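Local coordinates for uncharacterized protein YbaA (Shigella flexneri, PDB 2OKQ) that is of unknown function but folds as a ferredoxin-like subunit that pairs with a second copy, their beta-sheets continuing across the interface, at residues D29-A34 with M130-F135; L60-C65 with S93-P98; V35-K40 with N87-F92. All blocks are in the same frame, centred on the assembly; numbering follows the deposited sequence.

Contact 1 of 3, residues D29-A34 with M130-F135; sequences DGFVVA and MIYGGF
Phe-31 and Tyr-132 form a non-hydrogen-bonded pair where the first strand of a ferredoxin-like sheet, 27-36, runs antiparallel to its last strand, 131-140. Two hydrogen-bonded pairs flank them: Gly-30 N meets Gly-133 O at 2.9 Å, Ile-131 N donates to Val-32 O at 2.9 Å, and both pairs return the second bond. Side chains alternate between two environments.

On the helix-facing side, Tyr-132 and Phe-31 point the same way, and Tyr-132 CD1 sits over one face of the Phe-31 ring, near its rim, with Phe-31 CE1 3.4 Å away. The rings meet obliquely, their planes inclined at 47°. The Met-130 sulfur touches the edge of the same phenylalanine ring, with SD 4.0 Å from Phe-31 CD1, a Met-aromatic contact. With CG of Tyr-132 anti to its backbone N (chi1 164°), the ring reaches along the sheet, and OH gives a 2.6 Å hydrogen bond to Asp-29 OD2, approaching from above the carboxylate plane. Arg-103 and Asn-107 of helix 100-111 hold the same carboxylate.

On the other side, Val-32 CB presses on Ile-131 CG1 at 3.5 Å, a tight fit between branched side chains suited to a strand. Gly-30 lets the ring edge of Phe-135 come near its backbone N, and Phe-78 of the second subunit packs on Val-32.

The buried carboxylate of Asp-29 is thus gripped by a phenol, an amide and a guanidinium, which together tie both strands to helix 100-111.

Contact 2 of 3, residues L60-C65 with S93-P98; sequences LRIVEC and SWIEYP
Arg-61 and Glu-96 lie side by side where strand 61-67 of the ferredoxin-like sheet, outermost in this chain but continued by a strand of the second subunit, runs antiparallel to the inner strand 88-97. The arginine starts alongside the glutamate, with CB 4.1 Å from Glu-96 CD. Its side chain is extended from CG to NE, which carries CD to 3.4 Å from Glu-96 OE2 and brings the charged end level with the carboxylate. There NH1 makes a salt bridge to Glu-96 OE2 at 3.1 Å, a bent bond (146° at the hydrogen) met on the syn side of the carboxylate. NH1 also lies in the plane of the Trp-94 ring, at its edge, while Val-63 CG2 covers part of one guanidinium face. NE turns to Asp-140 of the second subunit, and NH1 reaches Glu-96 of that subunit as well.

Trp-94 NE1 gives a 3.0 Å hydrogen bond to the anti lone pair of Glu-96 OE2, which lies almost in the indole plane. One oxygen thus helps to fix the rotation of the indole and gathers the arginines of both subunits around it.

Trp-94 has CG between its backbone N and carbonyl carbon (chi1 73°), which folds the indole back across the neighbouring strand. Val-63 CB then stands over its six-membered ring in a CH-pi contact, 3.7 Å from the centroid. A broad, flat tryptophan suits this place, since it also stacks on Trp-94 of the second subunit.

On the side facing helix 40-56 the middle of the pairing is apolar, with Ile-62 CG1 3.9 Å from Ile-95 CG1; further along, the Glu-64 carboxylate turns to Tyr-43. At the other end Leu-60 N gives a 2.7 Å hydrogen bond to Glu-96 O, while Leu-60 CD1 rests 3.6 Å from Tyr-97 C.

Contact 3 of 3, residues V35-K40 with N87-F92; sequences VPADKK and NEEVVF
Val-35 O accepts a 2.7 Å hydrogen bond from Glu-89 N, closing the antiparallel pairing of strands 27-36 and 88-97 at one end of the ferredoxin-like sheet. Glu-88 CA adds a CA-H...O contact, 3.2 Å from Val-35 O. The return bond, Val-35 N to Glu-89 O, measures 2.8 Å and is nearly straight.

One residue on, Pro-36 faces Glu-88 in a non-hydrogen-bonded pair, where a proline costs nothing on this side because no N-H to 87-92 is needed. The chain then turns away into a short 3-10 segment, held by the bond from Lys-39 N to Pro-36 O, and leads into helix 40-56. Before it leaves, Ala-37 N gives a 2.8 Å hydrogen bond to Asn-87 O, almost linear at 176° and in the carbonyl plane. The small Ala-37 side chain stays close to the bond, its CB 3.6 Å from Asn-87 O, and touches Glu-89 CG.

Glu-88 CG, anti to the carbonyl carbon (chi1 -62°), lies by Pro-36 N and CA, with CB against Val-35 O, while the carboxylate reaches past the strands to Glu-85 N and Arg-129. The long side chain thus serves as packing at its base and as a polar tie at its tip.

The first residue of helix 40-56, Lys-40, makes a cation-pi contact with Trp-66. Further inward Val-35 and Val-91 slant across each other beneath this helix, whose Tyr-43 packs on both. Both residues are beta-branched, and a single methyl from each does the touching, Val-35 CG2 lying 3.7 Å from Val-91 CG2.

Overall arrangement
All three contacts belong to one antiparallel sheet. Contact 1 joins strand 27-36 to 131-140, contact 3 joins strand 27-36 to 88-97, and contact 2 joins 88-97 to 61-67. Probable hydrogen bonds connect them: Phe-31 N to Ser-93 O between contacts 1 and 2, Val-91 N to Val-33 O between 1 and 3, Phe-92 N to Cys-65 O between 2 and 3. Contacts 1 and 2 are buried, their centres about 6 Å from the centre of the chain, and use aromatic rings; contact 3, about 14 Å out, ends in exposed turn residues. Each has a buried carboxylate: Asp-29 and Glu-88 find partners within the subunit, whereas Glu-96 is shared with the second subunit.

Contact 1 of 3, residues D29-A34 with M130-F135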
ATOM      1  N   ASP A  29      -6.736  -3.408  -3.596  1.00 12.73           N
ATOM      2  CA  ASP A  29      -7.254  -2.045  -3.450  1.00 13.80           C
ATOM      3  C   ASP A  29      -6.232  -1.306  -2.621  1.00 13.59           C
ATOM      4  O   ASP A  29      -5.920  -1.741  -1.523  1.00 14.14           O
ATOM      5  CB  ASP A  29      -8.590  -2.045  -2.709  1.00 14.00           C
ATOM      6  CG  ASP A  29      -9.778  -2.104  -3.653  1.00 16.84           C
ATOM      7  OD1 ASP A  29      -9.556  -2.203  -4.879  1.00 15.33           O
ATOM      8  OD2 ASP A  29     -10.911  -2.001  -3.161  1.00 17.46           O
ATOM      9  N   GLY A  30      -5.681  -0.238  -3.180  1.00 13.80           N
ATOM     10  CA  GLY A  30      -4.668   0.564  -2.461  1.00 14.44           C
ATOM     11  C   GLY A  30      -5.273   1.843  -1.927  1.00 15.47           C
ATOM     12  O   GLY A  30      -6.148   2.445  -2.587  1.00 14.24           O
ATOM     13  N   PHE A  31      -4.835   2.260  -0.731  1.00 15.67           N
ATOM     14  CA  PHE A  31      -5.359   3.477  -0.089  1.00 15.63           C
ATOM     15  C   PHE A  31      -4.155   4.242   0.446  1.00 16.88           C
ATOM     16  O   PHE A  31      -3.220   3.633   0.979  1.00 17.49           O
ATOM     17  CB  PHE A  31      -6.281   3.198   1.115  1.00 15.28           C
ATOM     18  CG  PHE A  31      -7.476   2.304   0.846  1.00 17.69           C
ATOM     19  CD1 PHE A  31      -8.758   2.835   0.792  1.00 19.36           C
ATOM     20  CD2 PHE A  31      -7.327   0.921   0.732  1.00 20.00           C
ATOM     21  CE1 PHE A  31      -9.886   1.997   0.611  1.00 21.57           C
ATOM     22  CE2 PHE A  31      -8.439   0.088   0.532  1.00 18.74           C
ATOM     23  CZ  PHE A  31      -9.719   0.638   0.457  1.00 19.82           C
ATOM     24  N   VAL A  32      -4.155   5.557   0.271  1.00 15.95           N
ATOM     25  CA  VAL A  32      -3.221   6.433   0.996  1.00 16.45           C
ATOM     26  C   VAL A  32      -4.089   7.486   1.654  1.00 16.30           C
ATOM     27  O   VAL A  32      -4.930   8.102   0.997  1.00 16.40           O
ATOM     28  CB  VAL A  32      -2.157   7.071   0.102  1.00 16.20           C
ATOM     29  CG1 VAL A  32      -1.064   7.791   0.966  1.00 18.17           C
ATOM     30  CG2 VAL A  32      -1.485   6.024  -0.783  1.00 18.96           C
ATOM     31  N   VAL A  33      -3.845   7.698   2.948  0.60 17.11           N
ATOM     32  CA  VAL A  33      -4.724   8.475   3.804  0.60 18.69           C
ATOM     33  C   VAL A  33      -3.880   9.485   4.597  0.60 19.45           C
ATOM     34  O   VAL A  33      -2.763   9.166   4.998  0.60 18.24           O
ATOM     35  CB  VAL A  33      -5.440   7.523   4.808  0.60 19.22           C
ATOM     36  CG1 VAL A  33      -6.596   8.208   5.481  0.60 18.23           C
ATOM     37  CG2 VAL A  33      -5.945   6.251   4.107  0.60 19.93           C
ATOM     38  N   ALA A  34      -4.404  10.698   4.802  1.00 20.99           N
ATOM     39  CA  ALA A  34      -3.819  11.617   5.793  1.00 22.47           C
ATOM     40  C   ALA A  34      -4.661  11.487   7.076  1.00 23.71           C
ATOM     41  O   ALA A  34      -5.894  11.573   7.034  1.00 24.59           O
ATOM     42  CB  ALA A  34      -3.833  13.040   5.264  1.00 22.90           C
ATOM     43  N   MET A 130      -8.315  11.286   0.990  1.00 24.60           N
ATOM     44  CA  MET A 130      -7.941   9.881   0.767  1.00 23.23           C
ATOM     45  C   MET A 130      -7.745   9.641  -0.737  1.00 22.37           C
ATOM     46  O   MET A 130      -8.531  10.137  -1.555  1.00 22.96           O
ATOM     47  CB  MET A 130      -9.030   8.958   1.328  0.50 23.41           C
ATOM     48  CG  MET A 130      -8.789   7.444   1.156  0.50 23.54           C
ATOM     49  SD  MET A 130     -10.119   6.419   1.841  0.50 22.18           S
ATOM     50  CE  MET A 130     -11.452   6.831   0.704  0.50 22.27           C
ATOM     51  N   ILE A 131      -6.709   8.901  -1.122  1.00 19.85           N
ATOM     52  CA  ILE A 131      -6.614   8.459  -2.514  1.00 18.10           C
ATOM     53  C   ILE A 131      -6.809   6.940  -2.527  1.00 18.26           C
ATOM     54  O   ILE A 131      -6.473   6.269  -1.558  1.00 16.26           O
ATOM     55  CB  ILE A 131      -5.321   8.891  -3.216  1.00 19.67           C
ATOM     56  CG1 ILE A 131      -4.070   8.279  -2.550  1.00 19.00           C
ATOM     57  CG2 ILE A 131      -5.235  10.431  -3.245  1.00 18.41           C
ATOM     58  CD1 ILE A 131      -2.735   8.696  -3.248  1.00 23.03           C
ATOM     59  N   TYR A 132      -7.386   6.429  -3.614  1.00 16.93           N
ATOM     60  CA  TYR A 132      -7.861   5.035  -3.632  1.00 16.56           C
ATOM     61  C   TYR A 132      -7.872   4.533  -5.053  1.00 15.64           C
ATOM     62  O   TYR A 132      -8.167   5.291  -5.968  1.00 15.56           O
ATOM     63  CB  TYR A 132      -9.298   4.970  -3.101  1.00 17.82           C
ATOM     64  CG  TYR A 132      -9.998   3.668  -3.441  1.00 18.53           C
ATOM     65  CD1 TYR A 132      -9.707   2.501  -2.731  1.00 16.71           C
ATOM     66  CD2 TYR A 132     -10.938   3.603  -4.482  1.00 19.76           C
ATOM     67  CE1 TYR A 132     -10.351   1.285  -3.035  1.00 19.80           C
ATOM     68  CE2 TYR A 132     -11.580   2.395  -4.801  1.00 18.19           C
ATOM     69  CZ  TYR A 132     -11.285   1.251  -4.070  1.00 19.49           C
ATOM     70  OH  TYR A 132     -11.905   0.060  -4.365  1.00 18.17           O
ATOM     71  N   GLY A 133      -7.586   3.248  -5.241  1.00 14.87           N
ATOM     72  CA  GLY A 133      -7.760   2.644  -6.560  1.00 14.36           C
ATOM     73  C   GLY A 133      -7.625   1.146  -6.492  1.00 13.87           C
ATOM     74  O   GLY A 133      -7.109   0.605  -5.501  1.00 14.48           O
ATOM     75  N   GLY A 134      -8.141   0.482  -7.518  1.00 13.76           N
ATOM     76  CA  GLY A 134      -7.960  -0.957  -7.687  1.00 13.41           C
ATOM     77  C   GLY A 134      -6.826  -1.210  -8.658  1.00 12.69           C
ATOM     78  O   GLY A 134      -6.719  -0.543  -9.735  1.00 14.46           O
ATOM     79  N   PHE A 135      -5.994  -2.200  -8.325  1.00 12.70           N
ATOM     80  CA  PHE A 135      -4.816  -2.504  -9.122  1.00 12.44           C
ATOM     81  C   PHE A 135      -4.656  -4.011  -9.328  1.00 13.72           C
ATOM     82  O   PHE A 135      -4.891  -4.779  -8.406  1.00 14.05           O
ATOM     83  CB  PHE A 135      -3.529  -2.015  -8.415  1.00 13.32           C
ATOM     84  CG  PHE A 135      -3.498  -0.528  -8.142  1.00 14.11           C
ATOM     85  CD1 PHE A 135      -2.820   0.324  -9.005  1.00 13.60           C
ATOM     86  CD2 PHE A 135      -4.147   0.010  -7.046  1.00 15.12           C
ATOM     87  CE1 PHE A 135      -2.778   1.752  -8.767  1.00 13.82           C
ATOM     88  CE2 PHE A 135      -4.118   1.398  -6.796  1.00 14.66           C
ATOM     89  CZ  PHE A 135      -3.437   2.259  -7.655  1.00 14.00           C
TER

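Contact 2 of 3, residues L60-C65 with S93-P98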
ATOM      1  N   LEU A  60      -8.491 -11.232   1.324  1.00 16.41           N
ATOM      2  CA  LEU A  60      -7.467 -12.166   1.787  1.00 17.74           C
ATOM      3  C   LEU A  60      -6.691 -11.570   2.955  1.00 17.63           C
ATOM      4  O   LEU A  60      -6.275 -12.302   3.862  1.00 18.83           O
ATOM      5  CB  LEU A  60      -6.492 -12.508   0.658  1.00 18.09           C
ATOM      6  CG  LEU A  60      -7.091 -13.166  -0.581  1.00 19.69           C
ATOM      7  CD1 LEU A  60      -6.102 -13.116  -1.715  1.00 20.34           C
ATOM      8  CD2 LEU A  60      -7.510 -14.620  -0.315  1.00 23.92           C
ATOM      9  N   ARG A  61      -6.515 -10.251   2.950  1.00 16.55           N
ATOM     10  CA  ARG A  61      -5.619  -9.629   3.922  1.00 15.75           C
ATOM     11  C   ARG A  61      -5.877  -8.148   3.906  1.00 15.71           C
ATOM     12  O   ARG A  61      -6.191  -7.588   2.843  1.00 16.44           O
ATOM     13  CB  ARG A  61      -4.166  -9.921   3.524  1.00 15.74           C
ATOM     14  CG  ARG A  61      -3.127  -9.435   4.536  1.00 16.21           C
ATOM     15  CD  ARG A  61      -1.737  -9.663   3.965  1.00 16.42           C
ATOM     16  NE  ARG A  61      -0.684  -9.231   4.885  1.00 15.96           N
ATOM     17  CZ  ARG A  61       0.532  -8.907   4.469  1.00 16.75           C
ATOM     18  NH1 ARG A  61       0.817  -8.952   3.153  1.00 17.62           N
ATOM     19  NH2 ARG A  61       1.451  -8.507   5.342  1.00 14.33           N
ATOM     20  N   ILE A  62      -5.773  -7.507   5.069  1.00 15.75           N
ATOM     21  CA  ILE A  62      -5.958  -6.060   5.172  1.00 16.92           C
ATOM     22  C   ILE A  62      -4.750  -5.566   5.950  1.00 15.95           C
ATOM     23  O   ILE A  62      -4.463  -6.090   7.031  1.00 15.80           O
ATOM     24  CB  ILE A  62      -7.252  -5.663   5.954  1.00 17.87           C
ATOM     25  CG1 ILE A  62      -8.516  -6.052   5.197  1.00 21.19           C
ATOM     26  CG2 ILE A  62      -7.313  -4.139   6.173  1.00 18.52           C
ATOM     27  CD1 ILE A  62      -8.904  -7.577   5.280  1.00 24.70           C
ATOM     28  N   VAL A  63      -4.035  -4.595   5.386  1.00 14.79           N
ATOM     29  CA  VAL A  63      -2.808  -4.101   6.018  1.00 14.04           C
ATOM     30  C   VAL A  63      -2.870  -2.580   6.093  1.00 15.08           C
ATOM     31  O   VAL A  63      -3.214  -1.936   5.128  1.00 15.42           O
ATOM     32  CB  VAL A  63      -1.519  -4.526   5.221  1.00 13.31           C
ATOM     33  CG1 VAL A  63      -0.283  -4.136   5.989  1.00 15.32           C
ATOM     34  CG2 VAL A  63      -1.462  -6.047   4.919  1.00 12.46           C
ATOM     35  N   GLU A  64      -2.568  -1.991   7.249  1.00 16.35           N
ATOM     36  CA  GLU A  64      -2.561  -0.542   7.382  1.00 17.79           C
ATOM     37  C   GLU A  64      -1.216  -0.180   7.993  1.00 16.96           C
ATOM     38  O   GLU A  64      -0.834  -0.773   9.004  1.00 16.71           O
ATOM     39  CB  GLU A  64      -3.647  -0.094   8.354  1.00 19.95           C
ATOM     40  CG  GLU A  64      -5.007  -0.580   7.945  1.00 22.70           C
ATOM     41  CD  GLU A  64      -5.838   0.463   7.283  1.00 25.69           C
ATOM     42  OE1 GLU A  64      -5.367   1.593   7.047  1.00 25.71           O
ATOM     43  OE2 GLU A  64      -6.999   0.132   6.984  1.00 33.44           O
ATOM     44  N   CYS A  65      -0.529   0.795   7.406  1.00 15.69           N
ATOM     45  CA  CYS A  65       0.871   1.071   7.787  1.00 15.56           C
ATOM     46  C   CYS A  65       0.987   2.561   8.065  1.00 16.44           C
ATOM     47  O   CYS A  65       0.543   3.386   7.258  1.00 17.76           O
ATOM     48  CB  CYS A  65       1.827   0.680   6.659  1.00 16.70           C
ATOM     49  SG  CYS A  65       1.618  -1.035   6.084  1.00 16.09           S
ATOM     50  N   SER A  93      -1.976   1.829   2.999  1.00 14.39           N
ATOM     51  CA  SER A  93      -2.794   0.664   3.313  0.60 14.08           C
ATOM     52  C   SER A  93      -3.270  -0.039   2.046  1.00 14.28           C
ATOM     53  O   SER A  93      -3.346   0.579   0.974  1.00 14.33           O
ATOM     54  CB  SER A  93      -4.032   1.093   4.112  0.60 15.02           C
ATOM     55  OG  SER A  93      -3.681   1.710   5.338  0.30 12.54           O
ATOM     56  N   TRP A  94      -3.626  -1.313   2.194  1.00 12.81           N
ATOM     57  CA  TRP A  94      -4.170  -2.046   1.074  1.00 12.46           C
ATOM     58  C   TRP A  94      -4.981  -3.237   1.554  1.00 13.02           C
ATOM     59  O   TRP A  94      -4.887  -3.669   2.726  1.00 14.34           O
ATOM     60  CB  TRP A  94      -3.076  -2.503   0.111  1.00 11.60           C
ATOM     61  CG  TRP A  94      -2.224  -3.631   0.619  1.00 11.53           C
ATOM     62  CD1 TRP A  94      -2.447  -4.964   0.440  1.00 11.97           C
ATOM     63  CD2 TRP A  94      -1.002  -3.520   1.360  1.00 12.27           C
ATOM     64  NE1 TRP A  94      -1.461  -5.691   1.052  1.00 14.33           N
ATOM     65  CE2 TRP A  94      -0.546  -4.826   1.605  1.00 12.16           C
ATOM     66  CE3 TRP A  94      -0.243  -2.432   1.833  1.00 13.35           C
ATOM     67  CZ2 TRP A  94       0.642  -5.098   2.325  1.00 12.40           C
ATOM     68  CZ3 TRP A  94       0.952  -2.707   2.559  1.00 12.27           C
ATOM     69  CH2 TRP A  94       1.375  -4.024   2.783  1.00 13.19           C
ATOM     70  N   ILE A  95      -5.793  -3.738   0.631  1.00 13.36           N
ATOM     71  CA  ILE A  95      -6.582  -4.949   0.873  1.00 14.01           C
ATOM     72  C   ILE A  95      -6.359  -5.881  -0.315  1.00 14.34           C
ATOM     73  O   ILE A  95      -6.478  -5.461  -1.471  1.00 15.39           O
ATOM     74  CB  ILE A  95      -8.070  -4.593   1.029  1.00 13.76           C
ATOM     75  CG1 ILE A  95      -8.286  -3.562   2.149  1.00 16.31           C
ATOM     76  CG2 ILE A  95      -8.897  -5.890   1.243  1.00 14.68           C
ATOM     77  CD1 ILE A  95      -9.693  -3.075   2.278  1.00 16.16           C
ATOM     78  N   GLU A  96      -6.001  -7.131  -0.030  1.00 13.27           N
ATOM     79  CA  GLU A  96      -5.685  -8.114  -1.043  1.00 13.08           C
ATOM     80  C   GLU A  96      -6.917  -8.947  -1.343  1.00 14.46           C
ATOM     81  O   GLU A  96      -7.638  -9.309  -0.414  1.00 14.69           O
ATOM     82  CB  GLU A  96      -4.579  -9.027  -0.534  1.00 13.21           C
ATOM     83  CG  GLU A  96      -3.269  -8.226  -0.229  1.00 13.84           C
ATOM     84  CD  GLU A  96      -2.069  -9.100   0.058  1.00 13.95           C
ATOM     85  OE1 GLU A  96      -2.009 -10.258  -0.421  1.00 15.73           O
ATOM     86  OE2 GLU A  96      -1.137  -8.621   0.767  1.00 14.33           O
ATOM     87  N   TYR A  97      -7.121  -9.247  -2.623  1.00 14.14           N
ATOM     88  CA  TYR A  97      -8.292 -10.013  -3.098  1.00 15.39           C
ATOM     89  C   TYR A  97      -7.845 -11.078  -4.092  1.00 15.65           C
ATOM     90  O   TYR A  97      -6.820 -10.908  -4.778  1.00 14.85           O
ATOM     91  CB  TYR A  97      -9.284  -9.062  -3.806  1.00 15.83           C
ATOM     92  CG  TYR A  97     -10.019  -8.129  -2.860  1.00 16.84           C
ATOM     93  CD1 TYR A  97     -11.055  -8.599  -2.058  1.00 16.03           C
ATOM     94  CD2 TYR A  97      -9.669  -6.774  -2.776  1.00 16.27           C
ATOM     95  CE1 TYR A  97     -11.746  -7.747  -1.184  1.00 16.30           C
ATOM     96  CE2 TYR A  97     -10.358  -5.902  -1.926  1.00 15.67           C
ATOM     97  CZ  TYR A  97     -11.392  -6.418  -1.118  1.00 16.29           C
ATOM     98  OH  TYR A  97     -12.063  -5.604  -0.256  1.00 16.91           O
ATOM     99  N   PRO A  98      -8.622 -12.177  -4.212  1.00 16.80           N
ATOM    100  CA  PRO A  98      -8.284 -13.222  -5.165  1.00 17.20           C
ATOM    101  C   PRO A  98      -8.558 -12.837  -6.619  1.00 17.82           C
ATOM    102  O   PRO A  98      -8.046 -13.485  -7.507  1.00 18.07           O
ATOM    103  CB  PRO A  98      -9.176 -14.401  -4.724  1.00 19.27           C
ATOM    104  CG  PRO A  98     -10.362 -13.765  -4.097  1.00 19.56           C
ATOM    105  CD  PRO A  98      -9.850 -12.487  -3.450  1.00 17.27           C
TER

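Contact 3 of 3, residues V35-K40 with N87-F92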
ATOM      1  N   VAL A  35      -4.014  11.202   8.197  1.00 25.04           N
ATOM      2  CA  VAL A  35      -4.718  10.983   9.450  1.00 27.54           C
ATOM      3  C   VAL A  35      -4.092  11.905  10.512  1.00 29.03           C
ATOM      4  O   VAL A  35      -2.873  11.963  10.621  1.00 28.50           O
ATOM      5  CB  VAL A  35      -4.598   9.497   9.911  1.00 27.71           C
ATOM      6  CG1 VAL A  35      -5.281   9.271  11.237  1.00 29.28           C
ATOM      7  CG2 VAL A  35      -5.175   8.537   8.854  1.00 28.18           C
ATOM      8  N   PRO A  36      -4.929  12.624  11.296  0.60 30.05           N
ATOM      9  CA  PRO A  36      -4.358  13.399  12.399  0.60 30.21           C
ATOM     10  C   PRO A  36      -3.522  12.518  13.325  0.60 30.88           C
ATOM     11  O   PRO A  36      -3.961  11.431  13.720  0.60 30.58           O
ATOM     12  CB  PRO A  36      -5.602  13.939  13.119  0.60 30.07           C
ATOM     13  CG  PRO A  36      -6.625  14.043  12.041  0.60 30.41           C
ATOM     14  CD  PRO A  36      -6.394  12.788  11.224  0.60 29.89           C
ATOM     15  N   ALA A  37      -2.318  12.984  13.650  1.00 31.59           N
ATOM     16  CA  ALA A  37      -1.357  12.199  14.440  1.00 34.35           C
ATOM     17  C   ALA A  37      -1.838  11.783  15.827  1.00 36.92           C
ATOM     18  O   ALA A  37      -1.494  10.702  16.331  1.00 37.81           O
ATOM     19  CB  ALA A  37      -0.020  12.923  14.523  1.00 34.23           C
ATOM     20  N   ASP A  38      -2.647  12.634  16.443  1.00 39.55           N
ATOM     21  CA  ASP A  38      -3.228  12.334  17.747  1.00 41.94           C
ATOM     22  C   ASP A  38      -4.422  11.378  17.635  1.00 42.54           C
ATOM     23  O   ASP A  38      -4.993  10.974  18.651  1.00 43.55           O
ATOM     24  CB  ASP A  38      -3.666  13.630  18.433  1.00 42.86           C
ATOM     25  CG  ASP A  38      -4.533  14.488  17.540  1.00 45.65           C
ATOM     26  OD1 ASP A  38      -5.757  14.558  17.779  1.00 49.66           O
ATOM     27  OD2 ASP A  38      -3.987  15.076  16.581  1.00 50.58           O
ATOM     28  N   LYS A  39      -4.805  11.023  16.409  1.00 42.71           N
ATOM     29  CA  LYS A  39      -5.911  10.078  16.208  1.00 42.60           C
ATOM     30  C   LYS A  39      -5.443   8.689  15.757  1.00 42.21           C
ATOM     31  O   LYS A  39      -6.235   7.904  15.231  1.00 42.26           O
ATOM     32  CB  LYS A  39      -6.951  10.639  15.231  1.00 43.06           C
ATOM     33  CG  LYS A  39      -7.653  11.933  15.671  1.00 45.08           C
ATOM     34  CD  LYS A  39      -8.310  11.837  17.048  1.00 49.45           C
ATOM     35  CE  LYS A  39      -8.871  13.193  17.469  1.00 51.59           C
ATOM     36  NZ  LYS A  39      -8.698  13.466  18.932  1.00 53.66           N
ATOM     37  N   LYS A  40      -4.166   8.387  15.986  1.00 41.42           N
ATOM     38  CA  LYS A  40      -3.585   7.110  15.588  1.00 40.59           C
ATOM     39  C   LYS A  40      -4.345   5.918  16.166  1.00 40.91           C
ATOM     40  O   LYS A  40      -4.647   4.966  15.446  1.00 40.17           O
ATOM     41  CB  LYS A  40      -2.113   7.043  15.987  1.00 40.60           C
ATOM     42  CG  LYS A  40      -1.401   5.784  15.535  1.00 38.20           C
ATOM     43  CD  LYS A  40       0.081   5.864  15.840  1.00 36.51           C
ATOM     44  CE  LYS A  40       0.828   4.700  15.223  1.00 36.10           C
ATOM     45  NZ  LYS A  40       2.271   4.771  15.552  1.00 36.99           N
ATOM     46  N   ASN A  87      -0.578  18.678  11.248  1.00 32.20           N
ATOM     47  CA  ASN A  87      -0.968  17.813  12.359  1.00 31.90           C
ATOM     48  C   ASN A  87      -1.247  16.361  11.936  1.00 30.96           C
ATOM     49  O   ASN A  87      -1.701  15.536  12.749  1.00 31.26           O
ATOM     50  CB  ASN A  87      -2.237  18.388  13.005  1.00 32.61           C
ATOM     51  CG  ASN A  87      -3.439  18.365  12.057  1.00 34.88           C
ATOM     52  OD1 ASN A  87      -3.372  18.863  10.931  1.00 39.56           O
ATOM     53  ND2 ASN A  87      -4.537  17.776  12.511  1.00 41.79           N
ATOM     54  N   GLU A  88      -0.999  16.060  10.669  1.00 29.72           N
ATOM     55  CA  GLU A  88      -1.417  14.777  10.094  1.00 27.19           C
ATOM     56  C   GLU A  88      -0.215  13.924   9.705  1.00 25.61           C
ATOM     57  O   GLU A  88       0.842  14.456   9.415  1.00 24.70           O
ATOM     58  CB  GLU A  88      -2.281  15.007   8.860  1.00 27.33           C
ATOM     59  CG  GLU A  88      -3.573  15.751   9.115  1.00 29.74           C
ATOM     60  CD  GLU A  88      -4.409  15.934   7.870  1.00 25.92           C
ATOM     61  OE1 GLU A  88      -3.849  16.149   6.793  1.00 28.90           O
ATOM     62  OE2 GLU A  88      -5.649  15.875   7.981  1.00 29.30           O
ATOM     63  N   GLU A  89      -0.414  12.604   9.685  1.00 23.95           N
ATOM     64  CA  GLU A  89       0.594  11.637   9.225  1.00 24.25           C
ATOM     65  C   GLU A  89      -0.006  10.834   8.085  1.00 22.84           C
ATOM     66  O   GLU A  89      -1.226  10.714   8.005  1.00 23.77           O
ATOM     67  CB  GLU A  89       0.944  10.651  10.337  1.00 25.09           C
ATOM     68  CG  GLU A  89       1.660  11.271  11.551  1.00 30.15           C
ATOM     69  CD  GLU A  89       3.145  11.466  11.331  1.00 37.69           C
ATOM     70  OE1 GLU A  89       3.621  11.406  10.175  1.00 40.64           O
ATOM     71  OE2 GLU A  89       3.849  11.693  12.336  1.00 42.67           O
ATOM     72  N   VAL A  90       0.852  10.277   7.236  1.00 20.93           N
ATOM     73  CA  VAL A  90       0.401   9.499   6.068  1.00 18.53           C
ATOM     74  C   VAL A  90       0.251   8.036   6.444  1.00 17.97           C
ATOM     75  O   VAL A  90       1.111   7.473   7.119  1.00 16.69           O
ATOM     76  CB  VAL A  90       1.386   9.627   4.893  1.00 19.08           C
ATOM     77  CG1 VAL A  90       0.920   8.755   3.711  1.00 19.38           C
ATOM     78  CG2 VAL A  90       1.473  11.098   4.442  1.00 16.89           C
ATOM     79  N   VAL A  91      -0.874   7.432   6.034  1.00 16.44           N
ATOM     80  CA  VAL A  91      -1.068   6.000   6.193  1.00 17.06           C
ATOM     81  C   VAL A  91      -1.053   5.372   4.793  1.00 16.66           C
ATOM     82  O   VAL A  91      -1.666   5.906   3.890  1.00 16.35           O
ATOM     83  CB  VAL A  91      -2.401   5.707   6.941  1.00 18.34           C
ATOM     84  CG1 VAL A  91      -2.737   4.221   6.942  1.00 21.11           C
ATOM     85  CG2 VAL A  91      -2.326   6.216   8.352  1.00 20.36           C
ATOM     86  N   PHE A  92      -0.344   4.244   4.653  1.00 16.04           N
ATOM     87  CA  PHE A  92      -0.238   3.477   3.414  1.00 15.01           C
ATOM     88  C   PHE A  92      -0.923   2.170   3.744  1.00 14.61           C
ATOM     89  O   PHE A  92      -0.538   1.499   4.699  1.00 14.59           O
ATOM     90  CB  PHE A  92       1.244   3.227   3.063  1.00 15.52           C
ATOM     91  CG  PHE A  92       1.469   2.457   1.789  1.00 13.44           C
ATOM     92  CD1 PHE A  92       1.543   3.114   0.560  1.00 12.90           C
ATOM     93  CD2 PHE A  92       1.672   1.073   1.818  1.00 15.84           C
ATOM     94  CE1 PHE A  92       1.770   2.395  -0.628  1.00 15.30           C
ATOM     95  CE2 PHE A  92       1.906   0.340   0.635  1.00 15.45           C
ATOM     96  CZ  PHE A  92       1.974   1.002  -0.591  1.00 14.47           C
TER